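Local coordinates for GH59 galactosidase (Clostridium cellulolyticum, PDB 2V4V), which binds xylose through the family 6 carbohydrate-binding module modelled here, one part of a larger family 59 glycoside hydrolase that probably degrades plant cell-wall polysaccharides, at residues G31-G36 / G117-L122; A55-A60 / T91-K96; G64-R69 / L110-D115. One frame throughout, in Å; residues are numbered along the deposited sequence.

Contact 1: residues G31-G36 / G117-L122; sequences GFVENG and GYLFNL. With XYP (beta-D-xylopyranose), chain B.
Tyr118 reaches across to Phe32, Val33 and Glu34. Its CB lies 3.8 Å from Val33 O, which also comes up to the ring edge in its plane. CG, anti to the carbonyl carbon (chi1 -66°), carries the ring on towards Phe32 and the xylose. The CD1-CE1 edge meets Phe32 CA and, obliquely, Glu34 CG. The xylose lies over one face, C5 3.6 Å above the ring plane, over its centre, with O5 nearest CD2 and CE2. At the tip, OH lies at the edge of the Phe32 ring. That ring also offers a face to the sugar: CE1 of Phe32 is 3.8 Å from C1 of the xylose, and C3 lies over the same ring towards its rim.

This is the sugar cleft of the family 6 module, built from loops at one end of the beta-sandwich; Gly31 and Asn121 of these segments also line the pocket, Glu21 and Trp89 complete it, and Glu21 OE2 is hydrogen-bonded to the xylose. Phe32 N donates to xylose O4 at 3.0 Å, with 162° at the hydrogen. Water 1 bonds to the same O4 at 2.7 Å, accepts from Val33 N and donates to Phe120 O, so the ligand is tied to both loops through one solvent molecule.

Away from the sugar, Leu119 N donates to Val33 O at 2.8 Å. Val33 CG1 lies over one face of the Phe120 ring, 4.2 Å from its CE1, while Val33 CG2 approaches Phe120 O. Further out, water 2 accepts from Asn35 N and donates to Gly117 O at 2.7 Å.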
loop_
_atom_site.group_PDB
_atom_site.type_symbol
_atom_site.label_atom_id
_atom_site.label_comp_id
_atom_site.label_asym_id
_atom_site.label_seq_id
_atom_site.Cartn_x
_atom_site.Cartn_y
_atom_site.Cartn_z
ATOM N N GLY A 31 -9.121 -5.241 -1.151
ATOM C CA GLY A 31 -10.233 -4.484 -0.571
ATOM C C GLY A 31 -10.610 -4.989 0.825
ATOM O O GLY A 31 -9.885 -5.756 1.449
ATOM N N PHE A 32 -11.782 -4.544 1.276
ATOM C CA PHE A 32 -12.260 -4.832 2.631
ATOM C C PHE A 32 -11.219 -4.420 3.670
ATOM O O PHE A 32 -10.904 -5.175 4.591
ATOM C CB PHE A 32 -12.647 -6.303 2.741
ATOM C CG PHE A 32 -13.599 -6.731 1.623
ATOM C CD1 PHE A 32 -15.012 -6.759 1.826
ATOM C CD2 PHE A 32 -13.122 -7.060 0.372
ATOM C CE1 PHE A 32 -15.870 -7.104 0.815
ATOM C CE2 PHE A 32 -14.008 -7.421 -0.630
ATOM C CZ PHE A 32 -15.379 -7.450 -0.395
ATOM N N VAL A 33 -10.704 -3.177 3.499
ATOM C CA VAL A 33 -9.626 -2.648 4.349
ATOM C C VAL A 33 -10.237 -1.832 5.470
ATOM O O VAL A 33 -10.934 -0.827 5.224
ATOM C CB VAL A 33 -8.733 -1.746 3.505
ATOM C CG1 VAL A 33 -7.716 -1.049 4.390
ATOM C CG2 VAL A 33 -8.055 -2.568 2.378
ATOM N N GLU A 34 -9.929 -2.269 6.696
ATOM C CA GLU A 34 -10.320 -1.530 7.883
ATOM C C GLU A 34 -9.078 -1.187 8.709
ATOM O O GLU A 34 -7.982 -1.775 8.515
ATOM C CB GLU A 34 -11.304 -2.329 8.754
ATOM C CG GLU A 34 -12.621 -2.554 8.041
ATOM C CD GLU A 34 -13.622 -3.262 8.928
ATOM O OE1 GLU A 34 -14.200 -2.589 9.839
ATOM O OE2 GLU A 34 -13.849 -4.472 8.715
ATOM N N ASN A 35 -9.260 -0.198 9.589
ATOM C CA ASN A 35 -8.116 0.240 10.401
ATOM C C ASN A 35 -7.407 -0.950 11.073
ATOM O O ASN A 35 -8.074 -1.777 11.695
ATOM C CB ASN A 35 -8.609 1.180 11.484
ATOM C CG ASN A 35 -7.480 1.704 12.354
ATOM O OD1 ASN A 35 -6.690 2.550 11.913
ATOM N ND2 ASN A 35 -7.467 1.282 13.639
ATOM N N GLY A 36 -6.086 -1.026 10.924
ATOM C CA GLY A 36 -5.320 -2.104 11.521
ATOM C C GLY A 36 -4.993 -3.252 10.565
ATOM O O GLY A 36 -4.096 -4.066 10.837
ATOM N N GLY A 117 -14.959 2.148 9.547
ATOM C CA GLY A 117 -15.481 1.730 8.255
ATOM C C GLY A 117 -14.380 1.316 7.295
ATOM O O GLY A 117 -13.223 1.194 7.695
ATOM N N TYR A 118 -14.729 1.099 6.029
ATOM C CA TYR A 118 -13.732 0.696 5.049
ATOM C C TYR A 118 -12.969 1.922 4.562
ATOM O O TYR A 118 -13.552 3.022 4.418
ATOM C CB TYR A 118 -14.436 0.064 3.897
ATOM C CG TYR A 118 -15.123 -1.221 4.238
ATOM C CD1 TYR A 118 -14.402 -2.365 4.606
ATOM C CD2 TYR A 118 -16.506 -1.327 4.113
ATOM C CE1 TYR A 118 -15.057 -3.566 4.885
ATOM C CE2 TYR A 118 -17.160 -2.535 4.376
ATOM C CZ TYR A 118 -16.428 -3.653 4.735
ATOM O OH TYR A 118 -17.083 -4.847 4.988
ATOM N N LEU A 119 -11.671 1.726 4.321
ATOM C CA LEU A 119 -10.808 2.865 4.038
ATOM C C LEU A 119 -10.568 3.108 2.527
ATOM O O LEU A 119 -10.840 4.224 1.998
ATOM C CB LEU A 119 -9.463 2.700 4.760
ATOM C CG LEU A 119 -9.577 2.458 6.276
ATOM C CD1 LEU A 119 -8.201 2.370 6.800
ATOM C CD2 LEU A 119 -10.343 3.507 7.038
ATOM N N PHE A 120 -10.002 2.110 1.845
ATOM C CA PHE A 120 -9.713 2.273 0.403
ATOM C C PHE A 120 -9.398 0.883 -0.137
ATOM O O PHE A 120 -9.257 -0.091 0.666
ATOM C CB PHE A 120 -8.483 3.192 0.171
ATOM C CG PHE A 120 -7.324 2.947 1.172
ATOM C CD1 PHE A 120 -6.467 1.845 1.061
ATOM C CD2 PHE A 120 -7.169 3.806 2.285
ATOM C CE1 PHE A 120 -5.457 1.634 2.051
ATOM C CE2 PHE A 120 -6.177 3.609 3.246
ATOM C CZ PHE A 120 -5.319 2.540 3.118
ATOM N N ASN A 121 -9.402 0.786 -1.472
ATOM C CA ASN A 121 -8.960 -0.429 -2.199
ATOM C C ASN A 121 -7.588 -0.106 -2.818
ATOM O O ASN A 121 -7.358 1.045 -3.259
ATOM C CB ASN A 121 -9.939 -0.769 -3.337
ATOM C CG ASN A 121 -11.288 -1.228 -2.845
ATOM O OD1 ASN A 121 -12.314 -1.176 -3.587
ATOM N ND2 ASN A 121 -11.327 -1.636 -1.594
ATOM N N LEU A 122 -6.710 -1.118 -2.885
ATOM C CA LEU A 122 -5.334 -0.897 -3.383
ATOM C C LEU A 122 -5.128 -1.826 -4.560
ATOM O O LEU A 122 -5.260 -3.030 -4.406
ATOM C CB LEU A 122 -4.296 -1.187 -2.268
ATOM C CG LEU A 122 -2.816 -1.148 -2.635
ATOM C CD1 LEU A 122 -2.368 0.305 -2.998
ATOM C CD2 LEU A 122 -2.045 -1.627 -1.403
HETATM O O1 XYP B . -18.608 -3.856 -0.635
HETATM C C1 XYP B . -17.211 -3.792 -0.390
HETATM C C2 XYP B . -16.563 -3.514 -1.738
HETATM C C3 XYP B . -15.060 -3.383 -1.571
HETATM C C4 XYP B . -14.734 -2.416 -0.436
HETATM C C5 XYP B . -15.546 -2.762 0.820
HETATM O O2 XYP B . -16.755 -4.587 -2.652
HETATM O O3 XYP B . -14.456 -2.948 -2.779
HETATM O O4 XYP B . -13.367 -2.467 -0.097
HETATM O O5 XYP B . -16.921 -2.783 0.503
HETATM O O HOH W 1 -11.707 -1.139 1.631
HETATM O O HOH W 2 -11.702 1.209 9.939
#

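Contact 2: residues A55-A60 / T91-K96; sequences ARVASA and TYTDAK
Antiparallel pairing of strands 52-59 and 91-98, at one edge of a beta-sheet, sets Arg56 against Asp94. Ala55 with Ala95 and Val57 with Thr93 are hydrogen-bonded pairs, each with two backbone bonds; Arg56 with Asp94 is the non-hydrogen-bonded pair between them.

The Arg56 chain bends at chi2 (70°), putting CD 3.3 Å from Asp94 OD1. Further along, NH1 makes a salt bridge to that oxygen at 2.9 Å. The carboxylate oxygen lies in the guanidinium plane, yet NH1 meets it from well above the carboxylate plane, 58° out. One guanidinium face lies over the backbone of Tyr92 and Thr93, and NE is 3.5 Å from Tyr92 CB; the second terminal nitrogen, NH2, forms a salt bridge with Glu25.

Within the four-stranded sheet of this carbohydrate-binding module, the opposite face carries Val57 and Ala95, which meet at CG2 and CB, 3.7 Å apart, next to Val83 of the other sheet. Towards the sugar-binding end, Ala58 CB makes a CH-pi contact with Tyr92, 3.6 Å from the ring centroid and almost on its normal. Tyr92 OH is hydrogen-bonded to Gln90.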
loop_
_atom_site.group_PDB
_atom_site.type_symbol
_atom_site.label_atom_id
_atom_site.label_comp_id
_atom_site.label_asym_id
_atom_site.label_seq_id
_atom_site.Cartn_x
_atom_site.Cartn_y
_atom_site.Cartn_z
ATOM N N ALA A 55 0.831 4.810 -4.842
ATOM C CA ALA A 55 -0.150 3.722 -4.738
ATOM C C ALA A 55 -1.386 4.025 -5.583
ATOM O O ALA A 55 -1.867 5.167 -5.610
ATOM C CB ALA A 55 -0.568 3.544 -3.289
ATOM N N ARG A 56 -1.876 2.978 -6.270
ATOM C CA ARG A 56 -3.076 3.123 -7.112
ATOM C C ARG A 56 -4.296 2.697 -6.284
ATOM O O ARG A 56 -4.413 1.531 -5.951
ATOM C CB ARG A 56 -2.918 2.240 -8.361
ATOM C CG ARG A 56 -3.988 2.415 -9.396
ATOM C CD ARG A 56 -3.844 3.796 -10.063
ATOM N NE ARG A 56 -4.920 3.959 -11.039
ATOM C CZ ARG A 56 -5.181 5.096 -11.690
ATOM N NH1 ARG A 56 -4.416 6.181 -11.487
ATOM N NH2 ARG A 56 -6.216 5.138 -12.532
ATOM N N VAL A 57 -5.117 3.668 -5.898
ATOM C CA VAL A 57 -6.122 3.459 -4.850
ATOM C C VAL A 57 -7.496 4.005 -5.215
ATOM O O VAL A 57 -7.609 4.947 -6.019
ATOM C CB VAL A 57 -5.719 4.160 -3.548
ATOM C CG1 VAL A 57 -4.597 3.370 -2.822
ATOM C CG2 VAL A 57 -5.289 5.601 -3.846
ATOM N N ALA A 58 -8.532 3.400 -4.642
ATOM C CA ALA A 58 -9.916 3.856 -4.845
ATOM C C ALA A 58 -10.599 3.914 -3.469
ATOM O O ALA A 58 -10.229 3.150 -2.554
ATOM C CB ALA A 58 -10.692 2.876 -5.722
ATOM N N SER A 59 -11.582 4.812 -3.305
ATOM C CA SER A 59 -12.320 4.762 -2.047
ATOM C C SER A 59 -13.664 5.446 -2.173
ATOM O O SER A 59 -13.719 6.617 -2.656
ATOM C CB SER A 59 -11.554 5.509 -0.933
ATOM O OG SER A 59 -12.367 5.634 0.219
ATOM N N ALA A 60 -14.724 4.788 -1.696
ATOM C CA ALA A 60 -16.038 5.427 -1.640
ATOM C C ALA A 60 -16.274 6.165 -0.338
ATOM O O ALA A 60 -17.382 6.687 -0.079
ATOM C CB ALA A 60 -17.154 4.417 -1.842
ATOM N N THR A 91 -13.133 3.476 -8.804
ATOM C CA THR A 91 -12.557 4.584 -9.559
ATOM C C THR A 91 -11.252 4.956 -8.859
ATOM O O THR A 91 -11.288 5.367 -7.695
ATOM C CB THR A 91 -13.502 5.769 -9.515
ATOM O OG1 THR A 91 -14.718 5.426 -10.211
ATOM C CG2 THR A 91 -12.839 7.023 -10.114
ATOM N N TYR A 92 -10.139 4.699 -9.553
ATOM C CA TYR A 92 -8.795 4.787 -8.942
ATOM C C TYR A 92 -8.105 6.101 -9.251
ATOM O O TYR A 92 -8.387 6.761 -10.253
ATOM C CB TYR A 92 -7.905 3.598 -9.326
ATOM C CG TYR A 92 -8.450 2.286 -8.810
ATOM C CD1 TYR A 92 -7.867 1.648 -7.721
ATOM C CD2 TYR A 92 -9.616 1.710 -9.386
ATOM C CE1 TYR A 92 -8.363 0.459 -7.224
ATOM C CE2 TYR A 92 -10.140 0.501 -8.897
ATOM C CZ TYR A 92 -9.522 -0.108 -7.784
ATOM O OH TYR A 92 -9.994 -1.301 -7.237
ATOM N N THR A 93 -7.169 6.425 -8.372
ATOM C CA THR A 93 -6.278 7.562 -8.554
ATOM C C THR A 93 -4.904 7.215 -7.958
ATOM O O THR A 93 -4.720 6.094 -7.468
ATOM C CB THR A 93 -6.858 8.798 -7.902
ATOM O OG1 THR A 93 -6.179 9.970 -8.399
ATOM C CG2 THR A 93 -6.813 8.694 -6.373
ATOM N N ASP A 94 -3.939 8.134 -8.070
ATOM C CA ASP A 94 -2.602 7.917 -7.522
ATOM C C ASP A 94 -2.457 8.668 -6.196
ATOM O O ASP A 94 -2.622 9.901 -6.115
ATOM C CB ASP A 94 -1.528 8.431 -8.481
ATOM C CG ASP A 94 -1.427 7.637 -9.791
ATOM O OD1 ASP A 94 -1.948 6.506 -9.934
ATOM O OD2 ASP A 94 -0.727 8.155 -10.694
ATOM N N ALA A 95 -2.134 7.921 -5.150
ATOM C CA ALA A 95 -1.799 8.530 -3.855
ATOM C C ALA A 95 -0.286 8.485 -3.772
ATOM O O ALA A 95 0.345 7.500 -4.246
ATOM C CB ALA A 95 -2.459 7.748 -2.702
ATOM N N LYS A 96 0.337 9.515 -3.193
ATOM C CA LYS A 96 1.798 9.581 -3.260
ATOM C C LYS A 96 2.342 10.185 -1.953
ATOM O O LYS A 96 1.696 11.053 -1.354
ATOM C CB LYS A 96 2.200 10.497 -4.434
ATOM C CG LYS A 96 1.835 9.836 -5.791
ATOM C CD LYS A 96 1.958 10.773 -6.981
ATOM C CE LYS A 96 0.718 11.672 -7.126
ATOM N NZ LYS A 96 0.785 12.389 -8.452
#

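Contact 3: residues G64-R69 / L110-D115; sequences GNIEIR and LVFKGD
A salt-bridge network of Glu67, Arg69 and Lys113 lies on one face of this strand pair. Glu67 OE1 takes three donors: Lys113 NZ at 2.8 Å from across the contact, and Arg69 NE and NH2 from its own strand, with NH2 at 2.9 Å. Arg69 thus grips a single oxygen side-on with two nitrogens, and the oxygen lies in the guanidinium plane. None of the donors lies in the carboxylate plane: Lys113 NZ comes from one side, Arg69 NE and NH2 from the other, NH2 62° out of it. The Lys113 chain bends at chi2 and again at chi4 (53°), which turns NZ towards Glu67 OE1, and its CG packs near Glu67 CD and OE1. The two cationic groups come close, Arg69 NH2 and Lys113 NZ being 4.5 Å apart; the shared carboxylate would offset their repulsion and probably stays ionised between them. Arg69 NH1 has a further partner in Gly75 O.

Backbone bonds join strands 64-70 and 105-113, neighbours in the five-stranded antiparallel sheet of the module's beta-sandwich. Asn65 and Lys113 form one hydrogen-bonded pair, Glu67 and Val111 the next, each with two N-H...O bonds; the shortest is Asn65 N to Lys113 O at 2.7 Å.

Apolar contacts fill the face turned to the opposing sheet. Ile66 CG2, anti to the backbone N, meets Leu110 CB at 3.8 Å and comes to the edge of the Phe112 ring, 4.1 Å from its CE1. Ile68 and Leu110 lie side by side, pointing the same way, with CG1 of Ile68 4.0 Å from CD2 of Leu110. From the other sheet, Ala55 touches Ile66, and Phe53 packs on Ile68 and Leu110. At the end nearer the sugar cleft, the rings of Phe112 and Phe120 meet with their planes nearly perpendicular.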
loop_
_atom_site.group_PDB
_atom_site.type_symbol
_atom_site.label_atom_id
_atom_site.label_comp_id
_atom_site.label_asym_id
_atom_site.label_seq_id
_atom_site.Cartn_x
_atom_site.Cartn_y
_atom_site.Cartn_z
ATOM N N GLY A 64 -7.839 7.188 4.096
ATOM C CA GLY A 64 -7.105 6.850 5.310
ATOM C C GLY A 64 -5.633 6.993 4.977
ATOM O O GLY A 64 -5.289 7.766 4.077
ATOM N N ASN A 65 -4.778 6.264 5.690
ATOM C CA ASN A 65 -3.321 6.335 5.458
ATOM C C ASN A 65 -2.771 4.924 5.243
ATOM O O ASN A 65 -3.275 3.967 5.824
ATOM C CB ASN A 65 -2.565 6.886 6.686
ATOM C CG ASN A 65 -2.731 8.403 6.858
ATOM O OD1 ASN A 65 -3.014 9.140 5.892
ATOM N ND2 ASN A 65 -2.515 8.873 8.105
ATOM N N ILE A 66 -1.736 4.837 4.391
ATOM C CA ILE A 66 -0.958 3.600 4.239
ATOM C C ILE A 66 0.358 3.852 4.937
ATOM O O ILE A 66 1.158 4.648 4.477
ATOM C CB ILE A 66 -0.668 3.250 2.760
ATOM C CG1 ILE A 66 -1.971 3.166 1.939
ATOM C CG2 ILE A 66 0.173 1.961 2.681
ATOM C CD1 ILE A 66 -1.755 2.969 0.446
ATOM N N GLU A 67 0.540 3.235 6.091
ATOM C CA GLU A 67 1.813 3.326 6.787
ATOM C C GLU A 67 2.751 2.315 6.177
ATOM O O GLU A 67 2.403 1.127 6.047
ATOM C CB GLU A 67 1.637 3.057 8.283
ATOM C CG GLU A 67 0.975 4.246 8.997
ATOM C CD GLU A 67 0.843 4.061 10.520
ATOM O OE1 GLU A 67 1.072 2.955 11.005
ATOM O OE2 GLU A 67 0.478 5.054 11.194
ATOM N N ILE A 68 3.943 2.767 5.803
ATOM C CA ILE A 68 4.877 1.864 5.152
ATOM C C ILE A 68 5.935 1.504 6.203
ATOM O O ILE A 68 6.750 2.364 6.556
ATOM C CB ILE A 68 5.599 2.551 3.979
ATOM C CG1 ILE A 68 4.589 3.068 2.948
ATOM C CG2 ILE A 68 6.556 1.591 3.276
ATOM C CD1 ILE A 68 5.114 4.247 2.132
ATOM N N ARG A 69 5.916 0.232 6.657
ATOM C CA ARG A 69 6.756 -0.183 7.761
ATOM C C ARG A 69 7.668 -1.338 7.314
ATOM O O ARG A 69 7.315 -2.112 6.426
ATOM C CB ARG A 69 5.887 -0.643 8.938
ATOM C CG ARG A 69 5.204 0.564 9.633
ATOM C CD ARG A 69 4.290 0.148 10.785
ATOM N NE ARG A 69 3.619 1.312 11.342
ATOM C CZ ARG A 69 4.172 2.172 12.206
ATOM N NH1 ARG A 69 5.438 2.007 12.652
ATOM N NH2 ARG A 69 3.445 3.218 12.650
ATOM N N LEU A 110 2.485 -2.878 4.422
ATOM C CA LEU A 110 1.597 -1.748 4.207
ATOM C C LEU A 110 0.455 -1.880 5.225
ATOM O O LEU A 110 -0.351 -2.800 5.146
ATOM C CB LEU A 110 1.084 -1.714 2.772
ATOM C CG LEU A 110 2.154 -1.709 1.668
ATOM C CD1 LEU A 110 1.435 -1.585 0.345
ATOM C CD2 LEU A 110 3.144 -0.525 1.882
ATOM N N VAL A 111 0.443 -0.972 6.211
ATOM C CA VAL A 111 -0.438 -1.052 7.362
ATOM C C VAL A 111 -1.480 0.053 7.213
ATOM O O VAL A 111 -1.151 1.228 7.029
ATOM C CB VAL A 111 0.321 -0.914 8.702
ATOM C CG1 VAL A 111 -0.657 -1.064 9.883
ATOM C CG2 VAL A 111 1.443 -1.978 8.790
ATOM N N PHE A 112 -2.757 -0.337 7.193
ATOM C CA PHE A 112 -3.800 0.593 6.767
ATOM C C PHE A 112 -4.446 1.201 7.991
ATOM O O PHE A 112 -4.950 0.482 8.857
ATOM C CB PHE A 112 -4.830 -0.170 5.913
ATOM C CG PHE A 112 -4.184 -0.977 4.794
ATOM C CD1 PHE A 112 -3.287 -0.337 3.909
ATOM C CD2 PHE A 112 -4.436 -2.326 4.645
ATOM C CE1 PHE A 112 -2.652 -1.070 2.878
ATOM C CE2 PHE A 112 -3.849 -3.079 3.616
ATOM C CZ PHE A 112 -2.949 -2.446 2.721
ATOM N N LYS A 113 -4.436 2.533 8.057
ATOM C CA LYS A 113 -4.936 3.194 9.257
ATOM C C LYS A 113 -5.939 4.287 8.904
ATOM O O LYS A 113 -5.803 4.960 7.877
ATOM C CB LYS A 113 -3.766 3.818 10.037
ATOM C CG LYS A 113 -2.731 2.803 10.512
ATOM C CD LYS A 113 -3.215 1.986 11.697
ATOM C CE LYS A 113 -2.069 1.216 12.406
ATOM N NZ LYS A 113 -0.840 2.007 12.846
ATOM N N GLY A 114 -6.950 4.474 9.744
ATOM C CA GLY A 114 -7.861 5.573 9.476
ATOM C C GLY A 114 -9.014 5.601 10.453
ATOM O O GLY A 114 -8.929 5.062 11.553
ATOM N N ASP A 115 -10.096 6.185 9.971
ATOM C CA ASP A 115 -11.359 6.334 10.681
ATOM C C ASP A 115 -12.057 4.958 10.722
ATOM O O ASP A 115 -11.472 3.909 10.352
ATOM C CB ASP A 115 -12.197 7.386 9.901
ATOM C CG ASP A 115 -13.187 8.150 10.767
ATOM O OD1 ASP A 115 -13.829 7.518 11.637
ATOM O OD2 ASP A 115 -13.339 9.397 10.548
#

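Contacts 2 and 3 belong to the two opposing sheets of the beta-sandwich, and their centres lie about 13 Å apart; Ala55 and Ile66 touch across the core. Along the chain their segments alternate, 55-60, 64-69, 91-96, 110-115, so the path passes repeatedly from sheet to sheet. Contact 1 joins segments that come before and after all of these. Its centre is about 12 Å from that of contact 2 and about 9 Å from that of contact 3. Asn121 N meets Ala58 O on the adjacent strand of one sheet, while Gly36 N meets Phe112 O in the other, which places the xylose-binding loops on the ends of both sheets.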